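Local coordinates for CheA (Treponema denticola, PDB 6Y1Y), which probably relays signals from chemoreceptors to the flagellar motor as an autophosphorylating histidine kinase, here represented by its coiled-coil dimerization domain, at residues K40-S45 / V89-F93; I47-T52 / S85-F90. All blocks are in the same frame, centred on the assembly; numbering follows the deposited sequence.

Contact 1. Residues K40-S45 / V89-F93; sequences KFQNSS and VFGDF
Residues 40-45 are helical (Ser-44 N to Lys-40 O, 2.9 Å). Opposite them, 89-93 is a break between helices: a type II' turn runs from Phe-90 to Phe-93, closed by Phe-93 N to Phe-90 O at 3.0 Å, with Gly-91 at phi 57°, psi -133°. The backbones come closest at Ser-44 and Phe-90, CA to CA 5.8 Å. Phe-90 (chi1 m, chi2 -86°) swings its ring against the helix, CD1 lying 3.5 Å from Ser-44 CB and CE1 3.7 Å from Phe-41 CD1. Phe-41, chi1 t, sets its ring nearly parallel to that of Phe-90 (20°), but the centroids are 5.5 Å apart and the rings barely overlap. Phe-93, also t, brings CE2 within 3.9 Å of Phe-41 CB, while Lys-40 CG meets its ring edge at CD2, 3.8 Å away. Ser-44, chi1 m, gives a weak hydrogen bond from OG to Val-89 O (3.5 Å) and accepts another from Lys-40 NZ (3.3 Å). The rings form a phenylalanine cluster at a helix break, shared across the interface of this histidine-kinase dimerization domain. The turn joins helices 72-87 and 93-125 beside helix 7-67, where Phe-41 and Phe-90 meet, edge-to-face, Phe-90 and Phe-41 of the second subunit respectively.

Contact 2. Residues I47-T52 / S85-F90; sequences IYKDKT and SLLEVF
Here a regular turn and a half of helix, 47-52, faces the last turn of another helix and the loop that follows it. Two CA pairs set the register, Lys-51 with Leu-86 at 6.1 Å and Tyr-48 with Val-89 at 6.2 Å, so the numbering runs in opposite senses. Ser-85 comes first, its CB 3.8 Å from Lys-51 NZ; that lysine has chi1 m, chi2 and chi3 t and chi4 m, so it is straight mid-chain and bends at its end. Leu-86, with chi1 t and chi2 p, reaches in among three residues of the facing helix: its CD1 is 3.6 Å from Tyr-48 CD1, 3.8 Å from Lys-51 CB and 3.5 Å from Thr-52 OG1. That hydroxyl is already committed to its own helix, donating to Tyr-48 O at 2.9 Å. Leu-87 turns away and packs on Thr-52 of the second subunit. At Glu-88 (phi -104°, psi 10°) the backbone leaves helical geometry, and the chain then presents Val-89, chi1 p, with CG2 3.6 Å from Ile-47 CG2 and CG1 3.9 Å from Tyr-48 CB, near the tyrosine ring edge. Phe-90 finishes the run, CE2 3.8 Å from Tyr-48 CD1; the two rings lie obliquely, planes at 41° and centroids 5.8 Å apart. Tyr-48, chi1 t, sends its OH to Leu-86 O of the second subunit as a hydrogen bond, and its ring meets Tyr-48 of that subunit edge-to-face. Apolar packing between antiparallel helices, continued across the dimer interface, is the arrangement of a CheA-type helical dimerization domain.

In the fold
Contacts 1 and 2 are successive parts of one interface, their centres 9 Å apart and their segments joined through Val-89 and Phe-90. Helix 7-67 supplies the continuous side of both; the other side changes from the end of helix 72-87 in contact 2 to the turn leading into helix 93-125 in contact 1. Val-89 packs on Ile-47 and Tyr-48 in contact 2; in contact 1 its carbonyl takes a weak bond from Ser-44 and CG2 touches the Ser-44 backbone. The Phe-90 ring packs in both, against Tyr-48 and Phe-41. Their centres lie about 12 Å and 20 Å from the chain centre. The two Phe-90 rings of the dimer meet, so both contacts feed into the subunit interface.

Contact 1. Residues K40-S45 / V89-F93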
ATOM      1  N   LYS B  40      -5.393   6.420   5.770  1.00 11.45           N
ATOM      2  CA  LYS B  40      -6.628   5.724   6.106  1.00  8.91           C
ATOM      3  C   LYS B  40      -6.342   4.580   7.065  1.00  9.02           C
ATOM      4  O   LYS B  40      -7.076   4.383   8.043  1.00 11.01           O
ATOM      5  CB  LYS B  40      -7.292   5.213   4.830  1.00 11.33           C
ATOM      6  CG  LYS B  40      -8.416   4.235   5.045  1.00 15.05           C
ATOM      7  CD  LYS B  40      -9.649   4.919   5.547  1.00 18.97           C
ATOM      8  CE  LYS B  40     -10.709   3.893   5.868  1.00 16.27           C
ATOM      9  NZ  LYS B  40     -11.777   4.513   6.669  1.00 13.70           N
ATOM     10  N   PHE B  41      -5.258   3.844   6.828  1.00  8.90           N
ATOM     11  CA  PHE B  41      -4.891   2.791   7.761  1.00  7.90           C
ATOM     12  C   PHE B  41      -4.612   3.362   9.149  1.00 10.32           C
ATOM     13  O   PHE B  41      -5.044   2.795  10.161  1.00 10.68           O
ATOM     14  CB  PHE B  41      -3.683   1.996   7.271  1.00  8.61           C
ATOM     15  CG  PHE B  41      -3.268   0.955   8.262  1.00  8.69           C
ATOM     16  CD1 PHE B  41      -3.883  -0.289   8.258  1.00  7.68           C
ATOM     17  CD2 PHE B  41      -2.351   1.253   9.266  1.00  9.02           C
ATOM     18  CE1 PHE B  41      -3.551  -1.242   9.204  1.00  8.60           C
ATOM     19  CE2 PHE B  41      -2.019   0.308  10.219  1.00 10.78           C
ATOM     20  CZ  PHE B  41      -2.622  -0.946  10.187  1.00 10.22           C
ATOM     21  N   GLN B  42      -3.860   4.462   9.219  1.00 10.60           N
ATOM     22  CA  GLN B  42      -3.535   5.051  10.514  1.00 11.19           C
ATOM     23  C   GLN B  42      -4.792   5.469  11.260  1.00 10.38           C
ATOM     24  O   GLN B  42      -4.956   5.174  12.453  1.00 11.64           O
ATOM     25  CB  GLN B  42      -2.598   6.239  10.317  1.00 13.59           C
ATOM     26  CG  GLN B  42      -1.235   5.821   9.839  1.00 17.76           C
ATOM     27  CD  GLN B  42      -0.461   5.104  10.916  1.00 23.91           C
ATOM     28  OE1 GLN B  42      -0.718   3.931  11.217  1.00 23.66           O
ATOM     29  NE2 GLN B  42       0.490   5.811  11.520  1.00 24.85           N
ATOM     30  N   ASN B  43      -5.718   6.125  10.565  1.00 10.70           N
ATOM     31  CA  ASN B  43      -6.930   6.572  11.238  1.00 11.10           C
ATOM     32  C   ASN B  43      -7.771   5.384  11.684  1.00  8.28           C
ATOM     33  O   ASN B  43      -8.227   5.324  12.833  1.00  9.76           O
ATOM     34  CB  ASN B  43      -7.736   7.484  10.320  1.00 12.90           C
ATOM     35  CG  ASN B  43      -7.090   8.841  10.129  1.00 19.42           C
ATOM     36  OD1 ASN B  43      -6.321   9.302  10.976  1.00 22.41           O
ATOM     37  ND2 ASN B  43      -7.390   9.487   9.004  1.00 19.63           N
ATOM     38  N   SER B  44      -7.970   4.411  10.794  1.00  9.19           N
ATOM     39  CA  SER B  44      -8.791   3.257  11.144  1.00  6.48           C
ATOM     40  C   SER B  44      -8.120   2.358  12.179  1.00  8.82           C
ATOM     41  O   SER B  44      -8.825   1.745  12.996  1.00  8.81           O
ATOM     42  CB  SER B  44      -9.149   2.466   9.891  1.00  9.54           C
ATOM     43  OG  SER B  44     -10.128   3.171   9.141  1.00 11.83           O
ATOM     44  N   SER B  45      -6.783   2.272  12.166  1.00 10.01           N
ATOM     45  CA  SER B  45      -6.056   1.488  13.170  1.00  9.15           C
ATOM     46  C   SER B  45      -6.240   2.078  14.563  1.00 10.46           C
ATOM     47  O   SER B  45      -6.330   1.343  15.555  1.00  9.97           O
ATOM     48  CB  SER B  45      -4.568   1.430  12.805  1.00 13.13           C
ATOM     49  OG  SER B  45      -3.807   0.748  13.800  1.00 20.13           O
ATOM     50  N   VAL B  89     -14.286  -2.112  10.891  1.00  7.35           N
ATOM     51  CA  VAL B  89     -13.628  -0.827  11.137  1.00  8.85           C
ATOM     52  C   VAL B  89     -12.741  -0.387   9.967  1.00  7.54           C
ATOM     53  O   VAL B  89     -12.605   0.822   9.717  1.00  9.66           O
ATOM     54  CB  VAL B  89     -12.863  -0.858  12.476  1.00  9.41           C
ATOM     55  CG1 VAL B  89     -11.688  -1.786  12.417  1.00 10.62           C
ATOM     56  CG2 VAL B  89     -12.421   0.548  12.893  1.00 12.52           C
ATOM     57  N   PHE B  90     -12.159  -1.311   9.211  1.00  7.72           N
ATOM     58  CA  PHE B  90     -11.359  -0.914   8.053  1.00  7.32           C
ATOM     59  C   PHE B  90     -12.165  -0.865   6.767  1.00  6.85           C
ATOM     60  O   PHE B  90     -11.603  -0.514   5.719  1.00  9.49           O
ATOM     61  CB  PHE B  90     -10.152  -1.852   7.864  1.00  7.41           C
ATOM     62  CG  PHE B  90      -9.131  -1.747   8.957  1.00  8.19           C
ATOM     63  CD1 PHE B  90      -8.135  -0.780   8.902  1.00  8.19           C
ATOM     64  CD2 PHE B  90      -9.180  -2.607  10.049  1.00  9.38           C
ATOM     65  CE1 PHE B  90      -7.196  -0.667   9.921  1.00  8.92           C
ATOM     66  CE2 PHE B  90      -8.235  -2.504  11.072  1.00  9.78           C
ATOM     67  CZ  PHE B  90      -7.254  -1.531  11.010  1.00  9.43           C
ATOM     68  N   GLY B  91     -13.458  -1.198   6.819  1.00  8.47           N
ATOM     69  CA  GLY B  91     -14.275  -1.113   5.618  1.00 10.10           C
ATOM     70  C   GLY B  91     -13.681  -1.951   4.503  1.00  8.83           C
ATOM     71  O   GLY B  91     -13.279  -3.104   4.698  1.00 10.02           O
ATOM     72  N   ASP B  92     -13.603  -1.352   3.317  1.00 11.42           N
ATOM     73  CA  ASP B  92     -13.108  -2.027   2.132  1.00 12.10           C
ATOM     74  C   ASP B  92     -11.617  -1.811   1.913  1.00 12.22           C
ATOM     75  O   ASP B  92     -11.158  -1.901   0.771  1.00 12.50           O
ATOM     76  CB  ASP B  92     -13.880  -1.562   0.900  1.00 14.74           C
ATOM     77  CG  ASP B  92     -15.339  -1.972   0.940  1.00 24.93           C
ATOM     78  OD1 ASP B  92     -15.626  -3.118   1.355  1.00 31.43           O
ATOM     79  OD2 ASP B  92     -16.201  -1.146   0.570  1.00 36.40           O
ATOM     80  N   PHE B  93     -10.861  -1.519   2.973  1.00 10.06           N
ATOM     81  CA  PHE B  93      -9.430  -1.261   2.817  1.00  8.11           C
ATOM     82  C   PHE B  93      -8.736  -2.355   2.018  1.00  9.91           C
ATOM     83  O   PHE B  93      -7.904  -2.063   1.157  1.00 10.56           O
ATOM     84  CB  PHE B  93      -8.750  -1.108   4.182  1.00  9.12           C
ATOM     85  CG  PHE B  93      -7.329  -0.592   4.096  1.00  7.62           C
ATOM     86  CD1 PHE B  93      -6.260  -1.467   3.917  1.00 10.09           C
ATOM     87  CD2 PHE B  93      -7.066   0.767   4.189  1.00 10.15           C
ATOM     88  CE1 PHE B  93      -4.951  -0.991   3.827  1.00  8.97           C
ATOM     89  CE2 PHE B  93      -5.758   1.242   4.104  1.00 10.58           C
ATOM     90  CZ  PHE B  93      -4.711   0.372   3.917  1.00  9.24           C
TER

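Contact 2. Residues I47-T52 / S85-F90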
ATOM      1  N   ILE B  47      -8.908   3.649  15.574  1.00 10.49           N
ATOM      2  CA  ILE B  47     -10.252   3.233  15.960  1.00  7.99           C
ATOM      3  C   ILE B  47     -10.270   1.743  16.283  1.00  8.65           C
ATOM      4  O   ILE B  47     -10.912   1.306  17.254  1.00  9.51           O
ATOM      5  CB  ILE B  47     -11.264   3.601  14.857  1.00  6.47           C
ATOM      6  CG1 ILE B  47     -11.191   5.097  14.517  1.00 10.34           C
ATOM      7  CG2 ILE B  47     -12.677   3.253  15.294  1.00 10.89           C
ATOM      8  CD1 ILE B  47     -11.286   5.999  15.725  1.00 13.02           C
ATOM      9  N   TYR B  48      -9.539   0.945  15.495  1.00  9.12           N
ATOM     10  CA  TYR B  48      -9.492  -0.492  15.746  1.00  8.55           C
ATOM     11  C   TYR B  48      -8.968  -0.785  17.143  1.00  9.09           C
ATOM     12  O   TYR B  48      -9.531  -1.623  17.860  1.00  8.15           O
ATOM     13  CB  TYR B  48      -8.591  -1.165  14.692  1.00  6.68           C
ATOM     14  CG  TYR B  48      -8.192  -2.602  15.011  1.00  7.24           C
ATOM     15  CD1 TYR B  48      -9.019  -3.651  14.660  1.00  9.26           C
ATOM     16  CD2 TYR B  48      -6.990  -2.892  15.658  1.00  9.97           C
ATOM     17  CE1 TYR B  48      -8.678  -4.967  14.962  1.00  8.98           C
ATOM     18  CE2 TYR B  48      -6.635  -4.218  15.965  1.00  7.11           C
ATOM     19  CZ  TYR B  48      -7.493  -5.233  15.607  1.00  8.47           C
ATOM     20  OH  TYR B  48      -7.169  -6.540  15.897  1.00  8.16           O
ATOM     21  N   LYS B  49      -7.913  -0.080  17.570  1.00  8.05           N
ATOM     22  CA  LYS B  49      -7.358  -0.332  18.892  1.00  9.58           C
ATOM     23  C   LYS B  49      -8.311   0.147  19.983  1.00  7.25           C
ATOM     24  O   LYS B  49      -8.447  -0.508  21.019  1.00  9.92           O
ATOM     25  CB  LYS B  49      -5.986   0.329  19.017  1.00  9.13           C
ATOM     26  CG  LYS B  49      -4.911  -0.370  18.190  1.00 11.05           C
ATOM     27  CD  LYS B  49      -3.554   0.302  18.360  1.00 14.72           C
ATOM     28  CE  LYS B  49      -2.636  -0.110  17.227  1.00 17.32           C
ATOM     29  NZ  LYS B  49      -1.323   0.590  17.277  1.00 28.78           N
ATOM     30  N   ASP B  50      -8.997   1.274  19.760  1.00  8.34           N
ATOM     31  CA  ASP B  50      -9.980   1.747  20.737  1.00  9.98           C
ATOM     32  C   ASP B  50     -11.097   0.726  20.913  1.00  8.00           C
ATOM     33  O   ASP B  50     -11.486   0.396  22.043  1.00  9.10           O
ATOM     34  CB  ASP B  50     -10.555   3.095  20.294  1.00 11.11           C
ATOM     35  CG  ASP B  50     -11.622   3.621  21.245  1.00 10.81           C
ATOM     36  OD1 ASP B  50     -11.282   3.890  22.415  1.00 14.18           O
ATOM     37  OD2 ASP B  50     -12.801   3.761  20.826  1.00 13.45           O
ATOM     38  N   LYS B  51     -11.610   0.199  19.803  1.00  8.05           N
ATOM     39  CA  LYS B  51     -12.697  -0.773  19.880  1.00  9.11           C
ATOM     40  C   LYS B  51     -12.226  -2.081  20.503  1.00  8.79           C
ATOM     41  O   LYS B  51     -12.946  -2.691  21.304  1.00 10.19           O
ATOM     42  CB  LYS B  51     -13.257  -1.028  18.484  1.00  8.84           C
ATOM     43  CG  LYS B  51     -13.966   0.167  17.853  1.00 10.58           C
ATOM     44  CD  LYS B  51     -14.723  -0.262  16.601  1.00 11.94           C
ATOM     45  CE  LYS B  51     -15.370   0.902  15.881  1.00 11.49           C
ATOM     46  NZ  LYS B  51     -16.423   1.544  16.704  1.00 11.99           N
ATOM     47  N   THR B  52     -11.015  -2.526  20.156  1.00  7.75           N
ATOM     48  CA  THR B  52     -10.515  -3.787  20.704  1.00  8.83           C
ATOM     49  C   THR B  52     -10.287  -3.678  22.202  1.00  9.66           C
ATOM     50  O   THR B  52     -10.714  -4.557  22.959  1.00  8.89           O
ATOM     51  CB  THR B  52      -9.222  -4.180  19.994  1.00  7.96           C
ATOM     52  OG1 THR B  52      -9.477  -4.413  18.610  1.00  8.93           O
ATOM     53  CG2 THR B  52      -8.624  -5.445  20.612  1.00  8.66           C
ATOM     54  N   SER B  85     -19.105  -3.708  14.983  1.00  8.02           N
ATOM     55  CA  SER B  85     -18.398  -2.465  14.689  1.00  8.70           C
ATOM     56  C   SER B  85     -16.914  -2.732  14.469  1.00  7.79           C
ATOM     57  O   SER B  85     -16.291  -2.158  13.569  1.00 10.46           O
ATOM     58  CB  SER B  85     -18.574  -1.472  15.837  1.00  8.73           C
ATOM     59  OG  SER B  85     -19.871  -0.880  15.836  1.00 10.98           O
ATOM     60  N   LEU B  86     -16.339  -3.619  15.279  1.00  9.47           N
ATOM     61  CA  LEU B  86     -14.927  -3.963  15.157  1.00  8.43           C
ATOM     62  C   LEU B  86     -14.624  -4.684  13.845  1.00  8.62           C
ATOM     63  O   LEU B  86     -13.610  -4.402  13.193  1.00  8.64           O
ATOM     64  CB  LEU B  86     -14.523  -4.804  16.372  1.00  7.92           C
ATOM     65  CG  LEU B  86     -13.072  -5.263  16.493  1.00 10.28           C
ATOM     66  CD1 LEU B  86     -12.135  -4.063  16.429  1.00 10.60           C
ATOM     67  CD2 LEU B  86     -12.875  -6.023  17.779  1.00 10.73           C
ATOM     68  N   LEU B  87     -15.496  -5.611  13.434  1.00  7.80           N
ATOM     69  CA  LEU B  87     -15.281  -6.333  12.184  1.00  7.46           C
ATOM     70  C   LEU B  87     -15.262  -5.404  10.980  1.00  9.55           C
ATOM     71  O   LEU B  87     -14.627  -5.715   9.970  1.00  9.86           O
ATOM     72  CB  LEU B  87     -16.362  -7.393  11.980  1.00  8.81           C
ATOM     73  CG  LEU B  87     -16.396  -8.569  12.943  1.00  9.14           C
ATOM     74  CD1 LEU B  87     -17.568  -9.442  12.565  1.00 10.25           C
ATOM     75  CD2 LEU B  87     -15.095  -9.356  12.825  1.00  9.82           C
ATOM     76  N   GLU B  88     -15.953  -4.271  11.051  1.00  8.47           N
ATOM     77  CA  GLU B  88     -16.098  -3.417   9.878  1.00  9.63           C
ATOM     78  C   GLU B  88     -15.213  -2.188   9.928  1.00  7.81           C
ATOM     79  O   GLU B  88     -15.319  -1.340   9.044  1.00  9.43           O
ATOM     80  CB  GLU B  88     -17.567  -2.977   9.730  1.00 10.72           C
ATOM     81  CG  GLU B  88     -18.529  -4.151   9.556  1.00 11.82           C
ATOM     82  CD  GLU B  88     -19.985  -3.729   9.379  1.00 15.73           C
ATOM     83  OE1 GLU B  88     -20.386  -2.678   9.920  1.00 16.61           O
ATOM     84  OE2 GLU B  88     -20.729  -4.468   8.689  1.00 17.66           O
ATOM     85  N   VAL B  89     -14.286  -2.112  10.891  1.00  7.35           N
ATOM     86  CA  VAL B  89     -13.628  -0.827  11.137  1.00  8.85           C
ATOM     87  C   VAL B  89     -12.741  -0.387   9.967  1.00  7.54           C
ATOM     88  O   VAL B  89     -12.605   0.822   9.717  1.00  9.66           O
ATOM     89  CB  VAL B  89     -12.863  -0.858  12.476  1.00  9.41           C
ATOM     90  CG1 VAL B  89     -11.688  -1.786  12.417  1.00 10.62           C
ATOM     91  CG2 VAL B  89     -12.421   0.548  12.893  1.00 12.52           C
ATOM     92  N   PHE B  90     -12.159  -1.311   9.211  1.00  7.72           N
ATOM     93  CA  PHE B  90     -11.359  -0.914   8.053  1.00  7.32           C
ATOM     94  C   PHE B  90     -12.165  -0.865   6.767  1.00  6.85           C
ATOM     95  O   PHE B  90     -11.603  -0.514   5.719  1.00  9.49           O
ATOM     96  CB  PHE B  90     -10.152  -1.852   7.864  1.00  7.41           C
ATOM     97  CG  PHE B  90      -9.131  -1.747   8.957  1.00  8.19           C
ATOM     98  CD1 PHE B  90      -8.135  -0.780   8.902  1.00  8.19           C
ATOM     99  CD2 PHE B  90      -9.180  -2.607  10.049  1.00  9.38           C
ATOM    100  CE1 PHE B  90      -7.196  -0.667   9.921  1.00  8.92           C
ATOM    101  CE2 PHE B  90      -8.235  -2.504  11.072  1.00  9.78           C
ATOM    102  CZ  PHE B  90      -7.254  -1.531  11.010  1.00  9.43           C
TER